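Local structure of protease Do-like 2, chloroplastic (4FLN) at residues B[174-179]-B[323-328]; B[118-123]-B[250-255]. The protein is a chloroplast serine protease that carries out the primary cleavage of the photodamaged D1 protein of plant photosystem II. All coordinates share one frame; numbering follows the deposited sequence.

In the fold
Interactions 1 and 2 both tie the protease domain to the PDZ domain that follows it, and their centres lie about 12 Å apart. Interaction 1 is partly buried and reaches strand 165-178 of the second barrel; interaction 2 is buried, nearer the centre of the folded chain, and reaches the loop before strand 123-129 of the first barrel. The chemistry follows the setting: a valine methyl against the face of an arginine whose charge is paired with Asp185 in interaction 1, a cysteine beside a tyrosine ring in interaction 2. Ile328 packs on Pro253, Cys254 and Leu255, so the two contacts adjoin on the PDZ side.

Interaction 1 (B[174-179]-B[323-328]); sequences IEVTSY and AFRYLI
Val176, on a protease-domain strand, pushes its two methyls against Arg325 and Tyr326 of the PDZ helix 325-329. The apolar part is small and centred on this valine. CG1 of Val176 lies over one face of the Arg325 guanidinium, toward its rim, 3.9 Å from NH1 and 4.0 Å from CZ of Arg325. The other methyl, CG2, stands anti to the carbonyl carbon and approaches the root of the second side chain, Val176 CG2 to Tyr326 CB being 4.3 Å; the Tyr326 ring itself leads off to meet Phe316.

The polar part centres on Arg325. Its chain bends at chi3 (-71°), which brings the guanidinium back across Val176, and NH1 makes a salt bridge to Asp185 of strand 185-191. Val176 also packs on Asp185, and the salt bridge probably steadies the guanidinium against the valine. Glu175 takes little part: its OE2 stays 6.5 Å from Arg325 NH2, a separation at which only a modest electrostatic pull is likely. The same oxygen turns its anti lone pair back to the strand, accepting the backbone Val176 N at 3.2 Å (143°).

Within 323-328, Tyr326 N bonds to Ala323 O at 2.9 Å.

Strand 165-178 pairs here with strand 185-191, through Glu175 with Gly188 and Thr177 with Leu186, and Glu175 also packs on Gly161 of a second subunit. Behind helix 325-329, Phe324, Leu327 and Ile328 pack on strand 299-303 of the PDZ sheet, while Arg325 and Ile328 touch the backbone of the bound peptide, consistent with the helix lining the PDZ ligand groove.

Interaction 2 (B[118-123]-B[250-255]); sequences GVDCDI and TGYPCL
Cys121 and Tyr252 meet where a six-residue loop, closed by Ile123 N to Gly118 O (3.2 Å), faces an extended run that leaves Gly251 at positive phi (78°). Cys121 CB sits 3.6 Å from Tyr252 CE2, coming at the ring obliquely. Its sulfur completes a sulfur-aromatic contact at the ring edge, Cys121 SG lying 4.9 Å from the Tyr252 centroid and 74° off the ring normal. Tyr252 CG is anti to the carbonyl carbon (chi1 -56°), which sends the ring toward the loop and its hydroxyl onward to Val235 O of helix 233-246. The same loop carries Asp122, by similarity a member of the charge relay, while Pro253 and Leu255 share backbone hydrogen bonds with the bound peptide, consistent with a peptide-binding edge of the PDZ domain just before strand 257-261. Putting an alanine at Tyr252 would probably leave Val235 O without its hydroxyl partner and open a gap beside Cys121 and the stacked ring of His238. Asp120 OD2 comes only to 4.4 Å from Tyr252 CD2, again obliquely, and its OD1 is hydrogen-bonded to Tyr249 OH.

Interaction 1 (B[174-179]-B[323-328])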
loop_
_atom_site.group_PDB
_atom_site.type_symbol
_atom_site.label_atom_id
_atom_site.label_comp_id
_atom_site.label_asym_id
_atom_site.label_seq_id
_atom_site.Cartn_x
_atom_site.Cartn_y
_atom_site.Cartn_z
ATOM N N ILE B 174 -20.729 -25.202 -17.292
ATOM C CA ILE B 174 -21.335 -26.171 -16.383
ATOM C C ILE B 174 -20.241 -27.033 -15.773
ATOM O O ILE B 174 -19.668 -27.893 -16.436
ATOM C CB ILE B 174 -22.349 -27.070 -17.101
ATOM C CG1 ILE B 174 -23.586 -26.270 -17.483
ATOM C CG2 ILE B 174 -22.768 -28.212 -16.206
ATOM C CD1 ILE B 174 -24.242 -26.782 -18.723
ATOM N N GLU B 175 -19.974 -26.812 -14.494
ATOM C CA GLU B 175 -18.818 -27.405 -13.838
ATOM C C GLU B 175 -19.178 -27.790 -12.407
ATOM O O GLU B 175 -20.153 -27.298 -11.852
ATOM C CB GLU B 175 -17.673 -26.389 -13.845
ATOM C CG GLU B 175 -16.386 -26.838 -13.184
ATOM C CD GLU B 175 -15.644 -27.880 -13.988
ATOM O OE1 GLU B 175 -14.564 -27.552 -14.526
ATOM O OE2 GLU B 175 -16.133 -29.028 -14.074
ATOM N N VAL B 176 -18.411 -28.691 -11.815
ATOM C CA VAL B 176 -18.512 -28.919 -10.382
ATOM C C VAL B 176 -17.667 -27.875 -9.645
ATOM O O VAL B 176 -16.511 -27.651 -9.997
ATOM C CB VAL B 176 -18.045 -30.337 -10.016
ATOM C CG1 VAL B 176 -17.445 -30.363 -8.624
ATOM C CG2 VAL B 176 -19.190 -31.310 -10.119
ATOM N N THR B 177 -18.248 -27.229 -8.637
ATOM C CA THR B 177 -17.535 -26.229 -7.836
ATOM C C THR B 177 -17.871 -26.390 -6.355
ATOM O O THR B 177 -18.525 -27.355 -5.971
ATOM C CB THR B 177 -17.887 -24.792 -8.273
ATOM O OG1 THR B 177 -19.305 -24.681 -8.451
ATOM C CG2 THR B 177 -17.185 -24.438 -9.584
ATOM N N SER B 178 -17.418 -25.455 -5.523
ATOM C CA SER B 178 -17.767 -25.471 -4.100
ATOM C C SER B 178 -18.756 -24.357 -3.768
ATOM O O SER B 178 -18.574 -23.220 -4.196
ATOM C CB SER B 178 -16.517 -25.349 -3.227
ATOM O OG SER B 178 -15.957 -24.052 -3.305
ATOM N N TYR B 179 -19.818 -24.690 -3.035
ATOM C CA TYR B 179 -20.830 -23.692 -2.663
ATOM C C TYR B 179 -20.612 -23.021 -1.297
ATOM O O TYR B 179 -21.251 -22.010 -0.980
ATOM C CB TYR B 179 -22.239 -24.293 -2.737
ATOM C CG TYR B 179 -22.776 -24.374 -4.138
ATOM C CD1 TYR B 179 -22.931 -23.228 -4.906
ATOM C CD2 TYR B 179 -23.123 -25.594 -4.702
ATOM C CE1 TYR B 179 -23.415 -23.295 -6.198
ATOM C CE2 TYR B 179 -23.610 -25.673 -5.993
ATOM C CZ TYR B 179 -23.755 -24.521 -6.732
ATOM O OH TYR B 179 -24.239 -24.590 -8.011
ATOM N N ALA B 323 -16.967 -34.504 -13.886
ATOM C CA ALA B 323 -16.161 -35.003 -12.787
ATOM C C ALA B 323 -16.929 -36.069 -12.013
ATOM O O ALA B 323 -18.126 -35.940 -11.735
ATOM C CB ALA B 323 -15.735 -33.874 -11.873
ATOM N N PHE B 324 -16.205 -37.128 -11.685
ATOM C CA PHE B 324 -16.715 -38.276 -10.966
ATOM C C PHE B 324 -17.534 -37.824 -9.752
ATOM O O PHE B 324 -18.593 -38.396 -9.454
ATOM C CB PHE B 324 -15.499 -39.100 -10.553
ATOM C CG PHE B 324 -15.810 -40.268 -9.703
ATOM C CD1 PHE B 324 -17.042 -40.875 -9.760
ATOM C CD2 PHE B 324 -14.857 -40.757 -8.830
ATOM C CE1 PHE B 324 -17.319 -41.949 -8.957
ATOM C CE2 PHE B 324 -15.126 -41.831 -8.027
ATOM C CZ PHE B 324 -16.356 -42.430 -8.087
ATOM N N ARG B 325 -17.066 -36.775 -9.077
ATOM C CA ARG B 325 -17.771 -36.242 -7.912
ATOM C C ARG B 325 -19.281 -36.083 -8.139
ATOM O O ARG B 325 -20.080 -36.390 -7.247
ATOM C CB ARG B 325 -17.161 -34.907 -7.475
ATOM C CG ARG B 325 -15.936 -35.056 -6.556
ATOM C CD ARG B 325 -15.176 -33.738 -6.363
ATOM N NE ARG B 325 -14.470 -33.349 -7.583
ATOM C CZ ARG B 325 -13.944 -32.148 -7.798
ATOM N NH1 ARG B 325 -14.043 -31.199 -6.874
ATOM N NH2 ARG B 325 -13.326 -31.894 -8.944
ATOM N N TYR B 326 -19.671 -35.619 -9.327
ATOM C CA TYR B 326 -21.083 -35.374 -9.621
ATOM C C TYR B 326 -22.004 -36.555 -9.291
ATOM O O TYR B 326 -23.046 -36.374 -8.659
ATOM C CB TYR B 326 -21.295 -34.937 -11.077
ATOM C CG TYR B 326 -22.762 -34.900 -11.468
ATOM C CD1 TYR B 326 -23.320 -35.904 -12.249
ATOM C CD2 TYR B 326 -23.596 -33.878 -11.021
ATOM C CE1 TYR B 326 -24.656 -35.883 -12.590
ATOM C CE2 TYR B 326 -24.943 -33.850 -11.357
ATOM C CZ TYR B 326 -25.466 -34.855 -12.141
ATOM O OH TYR B 326 -26.802 -34.834 -12.483
ATOM N N LEU B 327 -21.634 -37.757 -9.726
ATOM C CA LEU B 327 -22.464 -38.925 -9.449
ATOM C C LEU B 327 -22.620 -39.078 -7.952
ATOM O O LEU B 327 -23.719 -39.264 -7.443
ATOM C CB LEU B 327 -21.848 -40.198 -10.029
ATOM C CG LEU B 327 -21.805 -40.270 -11.551
ATOM C CD1 LEU B 327 -21.193 -41.583 -12.009
ATOM C CD2 LEU B 327 -23.208 -40.094 -12.094
ATOM N N ILE B 328 -21.500 -38.990 -7.249
ATOM C CA ILE B 328 -21.494 -39.143 -5.809
ATOM C C ILE B 328 -22.466 -38.170 -5.149
ATOM O O ILE B 328 -23.181 -38.531 -4.215
ATOM C CB ILE B 328 -20.087 -38.914 -5.259
ATOM C CG1 ILE B 328 -19.127 -39.950 -5.838
ATOM C CG2 ILE B 328 -20.096 -38.940 -3.749
ATOM C CD1 ILE B 328 -17.679 -39.663 -5.511
#

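Interaction 2 (B[118-123]-B[250-255])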
loop_
_atom_site.group_PDB
_atom_site.type_symbol
_atom_site.label_atom_id
_atom_site.label_comp_id
_atom_site.label_asym_id
_atom_site.label_seq_id
_atom_site.Cartn_x
_atom_site.Cartn_y
_atom_site.Cartn_z
ATOM N N GLY B 118 -30.112 -25.978 3.939
ATOM C CA GLY B 118 -28.847 -26.605 3.594
ATOM C C GLY B 118 -27.696 -25.613 3.581
ATOM O O GLY B 118 -27.696 -24.667 2.797
ATOM N N VAL B 119 -26.672 -25.858 4.381
ATOM C CA VAL B 119 -25.549 -24.929 4.432
ATOM C C VAL B 119 -24.537 -25.077 3.292
ATOM O O VAL B 119 -24.053 -24.077 2.767
ATOM C CB VAL B 119 -24.821 -25.000 5.766
ATOM C CG1 VAL B 119 -23.342 -24.682 5.571
ATOM C CG2 VAL B 119 -25.478 -24.046 6.758
ATOM N N ASP B 120 -24.217 -26.314 2.915
ATOM C CA ASP B 120 -23.201 -26.558 1.890
ATOM C C ASP B 120 -23.690 -26.399 0.442
ATOM O O ASP B 120 -22.883 -26.226 -0.472
ATOM C CB ASP B 120 -22.469 -27.899 2.109
ATOM C CG ASP B 120 -23.394 -29.018 2.538
ATOM O OD1 ASP B 120 -24.502 -28.725 3.022
ATOM O OD2 ASP B 120 -23.003 -30.198 2.405
ATOM N N CYS B 121 -25.001 -26.466 0.233
ATOM C CA CYS B 121 -25.579 -26.137 -1.070
ATOM C C CYS B 121 -26.132 -24.707 -1.098
ATOM O O CYS B 121 -26.636 -24.247 -2.128
ATOM C CB CYS B 121 -26.679 -27.132 -1.428
ATOM S SG CYS B 121 -28.041 -27.155 -0.244
ATOM N N ASP B 122 -26.048 -24.028 0.049
ATOM C CA ASP B 122 -26.534 -22.653 0.236
ATOM C C ASP B 122 -27.970 -22.382 -0.224
ATOM O O ASP B 122 -28.232 -21.485 -1.025
ATOM C CB ASP B 122 -25.573 -21.615 -0.352
ATOM C CG ASP B 122 -25.872 -20.201 0.145
ATOM O OD1 ASP B 122 -26.471 -20.060 1.236
ATOM O OD2 ASP B 122 -25.511 -19.233 -0.553
ATOM N N ILE B 123 -28.899 -23.162 0.302
ATOM C CA ILE B 123 -30.302 -23.003 -0.032
ATOM C C ILE B 123 -31.120 -22.909 1.250
ATOM O O ILE B 123 -30.786 -23.527 2.263
ATOM C CB ILE B 123 -30.807 -24.186 -0.905
ATOM C CG1 ILE B 123 -30.120 -24.178 -2.269
ATOM C CG2 ILE B 123 -32.322 -24.139 -1.082
ATOM C CD1 ILE B 123 -30.483 -25.363 -3.124
ATOM N N THR B 250 -30.480 -33.591 5.145
ATOM C CA THR B 250 -29.498 -34.657 5.357
ATOM C C THR B 250 -28.220 -34.489 4.542
ATOM O O THR B 250 -27.286 -35.280 4.660
ATOM C CB THR B 250 -30.102 -36.042 5.072
ATOM O OG1 THR B 250 -30.651 -36.056 3.750
ATOM C CG2 THR B 250 -31.201 -36.353 6.071
ATOM N N GLY B 251 -28.189 -33.469 3.697
ATOM C CA GLY B 251 -26.981 -33.138 2.964
ATOM C C GLY B 251 -26.644 -33.985 1.751
ATOM O O GLY B 251 -27.439 -34.800 1.292
ATOM N N TYR B 252 -25.446 -33.756 1.228
ATOM C CA TYR B 252 -24.937 -34.426 0.041
ATOM C C TYR B 252 -23.758 -35.339 0.403
ATOM O O TYR B 252 -22.771 -34.892 0.997
ATOM C CB TYR B 252 -24.543 -33.390 -1.018
ATOM C CG TYR B 252 -25.664 -32.459 -1.389
ATOM C CD1 TYR B 252 -26.311 -32.577 -2.607
ATOM C CD2 TYR B 252 -26.090 -31.460 -0.514
ATOM C CE1 TYR B 252 -27.352 -31.723 -2.957
ATOM C CE2 TYR B 252 -27.136 -30.608 -0.848
ATOM C CZ TYR B 252 -27.758 -30.748 -2.076
ATOM O OH TYR B 252 -28.789 -29.918 -2.432
ATOM N N PRO B 253 -23.865 -36.630 0.065
ATOM C CA PRO B 253 -22.850 -37.580 0.532
ATOM C C PRO B 253 -21.511 -37.455 -0.196
ATOM O O PRO B 253 -21.433 -36.880 -1.276
ATOM C CB PRO B 253 -23.499 -38.940 0.257
ATOM C CG PRO B 253 -24.406 -38.687 -0.880
ATOM C CD PRO B 253 -24.897 -37.278 -0.762
ATOM N N CYS B 254 -20.462 -37.985 0.420
ATOM C CA CYS B 254 -19.168 -38.114 -0.238
ATOM C C CYS B 254 -18.724 -39.576 -0.189
ATOM O O CYS B 254 -19.204 -40.363 0.631
ATOM C CB CYS B 254 -18.117 -37.222 0.424
ATOM S SG CYS B 254 -17.568 -37.808 2.043
ATOM N N LEU B 255 -17.808 -39.930 -1.077
ATOM C CA LEU B 255 -17.323 -41.293 -1.167
ATOM C C LEU B 255 -16.298 -41.580 -0.085
ATOM O O LEU B 255 -15.962 -42.740 0.150
ATOM C CB LEU B 255 -16.696 -41.526 -2.537
ATOM C CG LEU B 255 -16.087 -42.908 -2.785
ATOM C CD1 LEU B 255 -17.067 -44.045 -2.431
ATOM C CD2 LEU B 255 -15.613 -43.006 -4.232
#